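Local coordinates for Bse634I restriction endonuclease (Geobacillus stearothermophilus, PDB 1KNV) that cleaves double-stranded DNA at the sequence 5'-RCCGGY-3' as a type II restriction endonuclease, at the interface of chains A and B and the interface of chains A and C. Coordinates in Å, arbitrary orientation; residue numbers count along the deposited sequence, not the author numbering. Chains: chain A/B/C, Bse634I restriction endonuclease.

Contact 1 joins chains A and B, and contact 2 joins chains A and C. The centres of their C-alpha atoms lie about 20 Å apart, so one subunit meets two neighbours through nearby surfaces. They share no residue, but both use the loop between the 3-10 helix 257-259 and strand 273-276. A:Asn262 and A:Ser265 face chain B, while A:Pro267 to A:Arg269 face chain C. Each interface is two-fold symmetric, and together they fit the deposited assembly of four copies. Contact 2 is probably the dimer interface, and contact 1 probably joins two such dimers.

Contact 1: the interface of chains A and B. Residues chain A 224-225, 228-230, 262, 265; chain B 261-264.
This patch lies between two subunits of a Cfr10I/Bse634I-family restriction endonuclease and probably helps to hold its tetramer together. It is mainly apolar. B:Val263 from a loop of chain B enters a notch formed by A:Met225, A:Trp228 and A:Pro230 at the end of helix 203-227. Its two methyl branches part. CG1 sits between the backbone N and the carbonyl carbon (chi1 75°) and presses on A:Met225. B:Val263 CG2 turns toward A:Pro230, 3.8 Å from the ring carbon CD of A:Pro230. The sulfur SD of A:Met225 touches B:Val263 CG1 at 3.2 Å, a tight fit. The bend at chi2 puts SD against the valine, and the bend at chi3 turns CE toward B:Val261 O.

A:Trp228 covers the same valine. Its CG is anti to the backbone N (chi1 -165°). B:Val263 CA stands over the face of the six-membered ring, 3.7 Å from its centroid, as a CH-pi contact. B:Val263 CG2 lies over the same face toward the rim, and B:Asn262 N is at the ring edge, in plane. An alanine in place of A:Trp228 would remove this indole wall and would probably loosen the seat of B:Val263.

Polar contacts are sparse. B:Val263 N makes a weak hydrogen bond to A:Met225 SD at 3.7 Å. The amides of A:Asn262 and B:Asn262 meet tip to tip, their planes 57° apart. A:Asn262 ND2 is 2.9 Å from B:Asn262 OD1, but its N-H points away, so no hydrogen bond forms. Within chain A, the side-chain amino group NZ of A:Lys224 donates to A:Pro230 O at 2.9 Å, from above the carbonyl plane, and ties the helix end to the loop at A:Pro230.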
loop_
_atom_site.group_PDB
_atom_site.type_symbol
_atom_site.label_atom_id
_atom_site.label_comp_id
_atom_site.label_asym_id
_atom_site.label_seq_id
_atom_site.Cartn_x
_atom_site.Cartn_y
_atom_site.Cartn_z
ATOM N N LYS A 224 -2.409 -3.869 12.754
ATOM C CA LYS A 224 -3.033 -2.551 12.632
ATOM C C LYS A 224 -3.954 -2.562 11.423
ATOM O O LYS A 224 -5.060 -2.034 11.478
ATOM C CB LYS A 224 -1.998 -1.447 12.463
ATOM C CG LYS A 224 -1.187 -1.195 13.695
ATOM C CD LYS A 224 -0.161 -0.108 13.451
ATOM C CE LYS A 224 -0.837 1.221 13.230
ATOM N NZ LYS A 224 0.169 2.310 13.264
ATOM N N MET A 225 -3.480 -3.182 10.341
ATOM C CA MET A 225 -4.245 -3.304 9.107
ATOM C C MET A 225 -5.518 -4.104 9.367
ATOM O O MET A 225 -6.616 -3.688 9.014
ATOM C CB MET A 225 -3.425 -4.034 8.027
ATOM C CG MET A 225 -2.360 -3.215 7.292
ATOM S SD MET A 225 -3.003 -1.864 6.215
ATOM C CE MET A 225 -3.763 -2.756 4.948
ATOM N N TRP A 228 -7.828 -2.303 11.523
ATOM C CA TRP A 228 -8.039 -0.975 10.982
ATOM C C TRP A 228 -7.886 0.059 12.088
ATOM O O TRP A 228 -8.778 0.866 12.335
ATOM C CB TRP A 228 -9.421 -0.856 10.353
ATOM C CG TRP A 228 -9.507 0.349 9.489
ATOM C CD1 TRP A 228 -10.084 1.557 9.793
ATOM C CD2 TRP A 228 -8.928 0.492 8.195
ATOM N NE1 TRP A 228 -9.894 2.443 8.759
ATOM C CE2 TRP A 228 -9.184 1.813 7.762
ATOM C CE3 TRP A 228 -8.211 -0.375 7.352
ATOM C CZ2 TRP A 228 -8.753 2.296 6.524
ATOM C CZ3 TRP A 228 -7.782 0.098 6.120
ATOM C CH2 TRP A 228 -8.053 1.426 5.717
ATOM N N ASN A 229 -6.739 0.034 12.750
ATOM C CA ASN A 229 -6.485 0.959 13.835
ATOM C C ASN A 229 -5.148 1.631 13.561
ATOM O O ASN A 229 -4.106 1.156 13.990
ATOM C CB ASN A 229 -6.437 0.193 15.154
ATOM C CG ASN A 229 -6.360 1.107 16.354
ATOM O OD1 ASN A 229 -5.960 2.271 16.238
ATOM N ND2 ASN A 229 -6.730 0.584 17.523
ATOM N N PRO A 230 -5.167 2.759 12.841
ATOM C CA PRO A 230 -3.955 3.504 12.493
ATOM C C PRO A 230 -3.189 4.040 13.686
ATOM O O PRO A 230 -1.978 4.221 13.626
ATOM C CB PRO A 230 -4.495 4.632 11.629
ATOM C CG PRO A 230 -5.821 4.916 12.278
ATOM C CD PRO A 230 -6.370 3.524 12.462
ATOM N N ASN A 262 5.409 1.694 1.289
ATOM C CA ASN A 262 4.245 2.520 1.022
ATOM C C ASN A 262 4.519 3.951 1.493
ATOM O O ASN A 262 4.955 4.183 2.621
ATOM C CB ASN A 262 3.020 1.907 1.701
ATOM C CG ASN A 262 1.918 2.915 1.955
ATOM O OD1 ASN A 262 1.577 3.724 1.086
ATOM N ND2 ASN A 262 1.347 2.867 3.162
ATOM N N SER A 265 3.256 5.282 4.833
ATOM C CA SER A 265 3.825 4.744 6.066
ATOM C C SER A 265 4.742 5.773 6.713
ATOM O O SER A 265 5.610 6.347 6.051
ATOM C CB SER A 265 4.654 3.487 5.787
ATOM O OG SER A 265 3.836 2.368 5.523
ATOM N N VAL B 261 -8.634 1.579 1.557
ATOM C CA VAL B 261 -8.040 0.265 1.414
ATOM C C VAL B 261 -6.682 0.129 2.106
ATOM O O VAL B 261 -6.153 -0.970 2.212
ATOM C CB VAL B 261 -7.925 -0.113 -0.074
ATOM C CG1 VAL B 261 -9.320 -0.111 -0.703
ATOM C CG2 VAL B 261 -7.024 0.863 -0.802
ATOM N N ASN B 262 -6.131 1.236 2.596
ATOM C CA ASN B 262 -4.840 1.213 3.286
ATOM C C ASN B 262 -4.972 1.989 4.599
ATOM O O ASN B 262 -5.251 3.183 4.599
ATOM C CB ASN B 262 -3.769 1.838 2.383
ATOM C CG ASN B 262 -2.386 1.923 3.044
ATOM O OD1 ASN B 262 -1.446 2.463 2.449
ATOM N ND2 ASN B 262 -2.258 1.398 4.261
ATOM N N VAL B 263 -4.769 1.307 5.719
ATOM C CA VAL B 263 -4.914 1.945 7.021
ATOM C C VAL B 263 -3.967 3.122 7.242
ATOM O O VAL B 263 -4.229 3.975 8.082
ATOM C CB VAL B 263 -4.746 0.902 8.188
ATOM C CG1 VAL B 263 -3.294 0.528 8.355
ATOM C CG2 VAL B 263 -5.302 1.458 9.497
ATOM N N ASN B 264 -2.879 3.190 6.484
ATOM C CA ASN B 264 -1.924 4.279 6.656
ATOM C C ASN B 264 -2.296 5.574 5.943
ATOM O O ASN B 264 -1.674 6.600 6.182
ATOM C CB ASN B 264 -0.533 3.847 6.200
ATOM C CG ASN B 264 0.016 2.710 7.023
ATOM O OD1 ASN B 264 0.046 2.777 8.250
ATOM N ND2 ASN B 264 0.459 1.659 6.353
#

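Contact 2: the interface of chains A and C. Residues chain A 250, 253-255, 267-269; chain C 131, 136-139, 141.
Chains A and C meet here along two extended loop segments, in what is probably the dimer interface of the enzyme. The backbone bonds form a parallel beta bridge pairing A:Thr254 with C:Arg139. C:Arg139 N donates to A:Gln253 O at 2.9 Å, from above the carbonyl plane. A:Ala255 N donates to C:Arg139 O at 2.8 Å, in the carbonyl plane. The two bonds flank A:Thr254.

A:Arg269 supplies the main side-chain grip. Its CG is anti to the carbonyl carbon (chi1 -53°), and the chain is extended to NE. The guanidinium takes the backbone carbonyl of C:Gln137 side-on. A:Arg269 NE donates to C:Gln137 O at 2.7 Å. A:Arg269 NH2 donates to the same C:Gln137 O at 2.9 Å. Both approach in the carbonyl plane, and the NH2 bond uses a lone pair. A:Gln253 CG lies over one face of the guanidinium. C:Gln136 NE2 lies over the opposite face, toward the rim. The group is thus sandwiched, which should limit its rotation.

A:Gln253 and C:Arg139 cross obliquely, their amide and guanidinium planes 13° apart. C:Arg139 bends at chi3 (-63°) to reach the amide. As modelled, A:Gln253 NE2 lies 2.8 Å from C:Arg139 NE and similarly near NH2. These are donors facing donors, so the amide is likely to be flipped, with its oxygen accepting from both. The carboxylate of A:Asp250 lies near but not in contact with this guanidinium, and may still steady its charge.

Two apolar pairs are tight. C:Val138 CG1, anti to the backbone N, meets A:Ala255 CB at 3.4 Å. C:Leu131 CD2 presses on A:Pro267 CB. C:Ile141 CD1 rests more loosely against A:Thr254 CB. A water bridges the chains: it hydrogen-bonds to the backbone N and O of C:Ile141 and, at 2.8 Å, to the hydroxyl OG1 of A:Thr254.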
loop_
_atom_site.group_PDB
_atom_site.type_symbol
_atom_site.label_atom_id
_atom_site.label_comp_id
_atom_site.label_asym_id
_atom_site.label_seq_id
_atom_site.Cartn_x
_atom_site.Cartn_y
_atom_site.Cartn_z
ATOM N N ASP A 250 24.582 4.666 14.810
ATOM C CA ASP A 250 24.236 4.986 13.434
ATOM C C ASP A 250 23.698 3.745 12.747
ATOM O O ASP A 250 22.743 3.810 11.974
ATOM C CB ASP A 250 25.464 5.504 12.691
ATOM C CG ASP A 250 25.819 6.930 13.073
ATOM O OD1 ASP A 250 26.891 7.394 12.635
ATOM O OD2 ASP A 250 25.035 7.588 13.795
ATOM N N GLN A 253 20.100 2.928 13.252
ATOM C CA GLN A 253 19.144 3.905 12.719
ATOM C C GLN A 253 18.475 3.314 11.498
ATOM O O GLN A 253 17.541 3.902 10.961
ATOM C CB GLN A 253 19.820 5.223 12.332
ATOM C CG GLN A 253 20.175 6.105 13.530
ATOM C CD GLN A 253 20.853 7.397 13.118
ATOM O OE1 GLN A 253 21.214 8.228 13.946
ATOM N NE2 GLN A 253 21.040 7.577 11.806
ATOM N N THR A 254 18.942 2.134 11.092
ATOM C CA THR A 254 18.420 1.415 9.932
ATOM C C THR A 254 16.892 1.407 9.913
ATOM O O THR A 254 16.249 1.105 10.913
ATOM C CB THR A 254 18.995 -0.037 9.903
ATOM O OG1 THR A 254 18.417 -0.764 8.815
ATOM C CG2 THR A 254 18.715 -0.770 11.203
ATOM N N ALA A 255 16.311 1.760 8.770
ATOM C CA ALA A 255 14.857 1.804 8.611
ATOM C C ALA A 255 14.189 0.434 8.624
ATOM O O ALA A 255 14.715 -0.535 8.065
ATOM C CB ALA A 255 14.490 2.524 7.307
ATOM N N PRO A 267 7.822 6.801 8.287
ATOM C CA PRO A 267 9.119 6.119 8.268
ATOM C C PRO A 267 9.615 5.906 9.698
ATOM O O PRO A 267 9.520 6.808 10.532
ATOM C CB PRO A 267 9.994 7.085 7.480
ATOM C CG PRO A 267 9.454 8.433 7.912
ATOM C CD PRO A 267 7.952 8.204 7.848
ATOM N N GLU A 268 10.117 4.713 9.994
ATOM C CA GLU A 268 10.608 4.445 11.338
ATOM C C GLU A 268 11.779 3.477 11.387
ATOM O O GLU A 268 12.012 2.710 10.452
ATOM C CB GLU A 268 9.473 3.936 12.242
ATOM C CG GLU A 268 8.877 2.607 11.864
ATOM C CD GLU A 268 7.725 2.203 12.777
ATOM O OE1 GLU A 268 7.941 2.046 13.998
ATOM O OE2 GLU A 268 6.600 2.040 12.267
ATOM N N ARG A 269 12.529 3.542 12.482
ATOM C CA ARG A 269 13.670 2.666 12.688
ATOM C C ARG A 269 13.177 1.279 13.067
ATOM O O ARG A 269 12.051 1.118 13.545
ATOM C CB ARG A 269 14.531 3.175 13.833
ATOM C CG ARG A 269 14.954 4.592 13.707
ATOM C CD ARG A 269 15.918 4.917 14.819
ATOM N NE ARG A 269 16.398 6.287 14.720
ATOM C CZ ARG A 269 17.194 6.865 15.613
ATOM N NH1 ARG A 269 17.600 6.184 16.678
ATOM N NH2 ARG A 269 17.583 8.124 15.439
ATOM N N LEU C 131 14.130 10.013 4.394
ATOM C CA LEU C 131 14.222 9.323 5.676
ATOM C C LEU C 131 15.002 10.093 6.723
ATOM O O LEU C 131 14.562 10.227 7.864
ATOM C CB LEU C 131 14.887 7.955 5.494
ATOM C CG LEU C 131 14.090 6.878 4.768
ATOM C CD1 LEU C 131 14.935 5.633 4.625
ATOM C CD2 LEU C 131 12.830 6.578 5.545
ATOM N N GLN C 136 13.351 12.521 14.385
ATOM C CA GLN C 136 14.134 11.336 14.712
ATOM C C GLN C 136 14.652 10.785 13.384
ATOM O O GLN C 136 13.876 10.378 12.515
ATOM C CB GLN C 136 13.289 10.269 15.413
ATOM C CG GLN C 136 13.913 8.873 15.325
ATOM C CD GLN C 136 13.204 7.828 16.175
ATOM O OE1 GLN C 136 11.971 7.765 16.217
ATOM N NE2 GLN C 136 13.986 6.986 16.846
ATOM N N GLN C 137 15.968 10.781 13.230
ATOM C CA GLN C 137 16.588 10.301 12.008
ATOM C C GLN C 137 16.475 8.805 11.758
ATOM O O GLN C 137 16.784 7.986 12.626
ATOM C CB GLN C 137 18.066 10.665 11.994
ATOM C CG GLN C 137 18.349 12.136 11.902
ATOM C CD GLN C 137 19.601 12.393 11.101
ATOM O OE1 GLN C 137 20.625 11.727 11.294
ATOM N NE2 GLN C 137 19.530 13.357 10.190
ATOM N N VAL C 138 16.035 8.469 10.553
ATOM C CA VAL C 138 15.912 7.088 10.121
ATOM C C VAL C 138 16.951 7.006 9.009
ATOM O O VAL C 138 17.226 7.998 8.335
ATOM C CB VAL C 138 14.510 6.782 9.573
ATOM C CG1 VAL C 138 14.394 5.302 9.243
ATOM C CG2 VAL C 138 13.465 7.175 10.593
ATOM N N ARG C 139 17.526 5.837 8.806
ATOM C CA ARG C 139 18.565 5.717 7.814
ATOM C C ARG C 139 18.429 4.481 6.928
ATOM O O ARG C 139 18.049 3.406 7.397
ATOM C CB ARG C 139 19.904 5.712 8.556
ATOM C CG ARG C 139 21.142 5.774 7.700
ATOM C CD ARG C 139 22.376 5.613 8.578
ATOM N NE ARG C 139 22.497 6.709 9.530
ATOM C CZ ARG C 139 22.993 7.908 9.229
ATOM N NH1 ARG C 139 23.422 8.167 7.995
ATOM N NH2 ARG C 139 23.072 8.848 10.167
ATOM N N ILE C 141 20.258 1.782 5.191
ATOM C CA ILE C 141 21.570 1.153 5.230
ATOM C C ILE C 141 21.515 -0.144 4.459
ATOM O O ILE C 141 20.836 -1.078 4.866
ATOM C CB ILE C 141 21.993 0.842 6.683
ATOM C CG1 ILE C 141 22.050 2.131 7.496
ATOM C CG2 ILE C 141 23.355 0.145 6.705
ATOM C CD1 ILE C 141 22.372 1.916 8.946
HETATM O O HOH W 1 18.293 0.062 6.176
#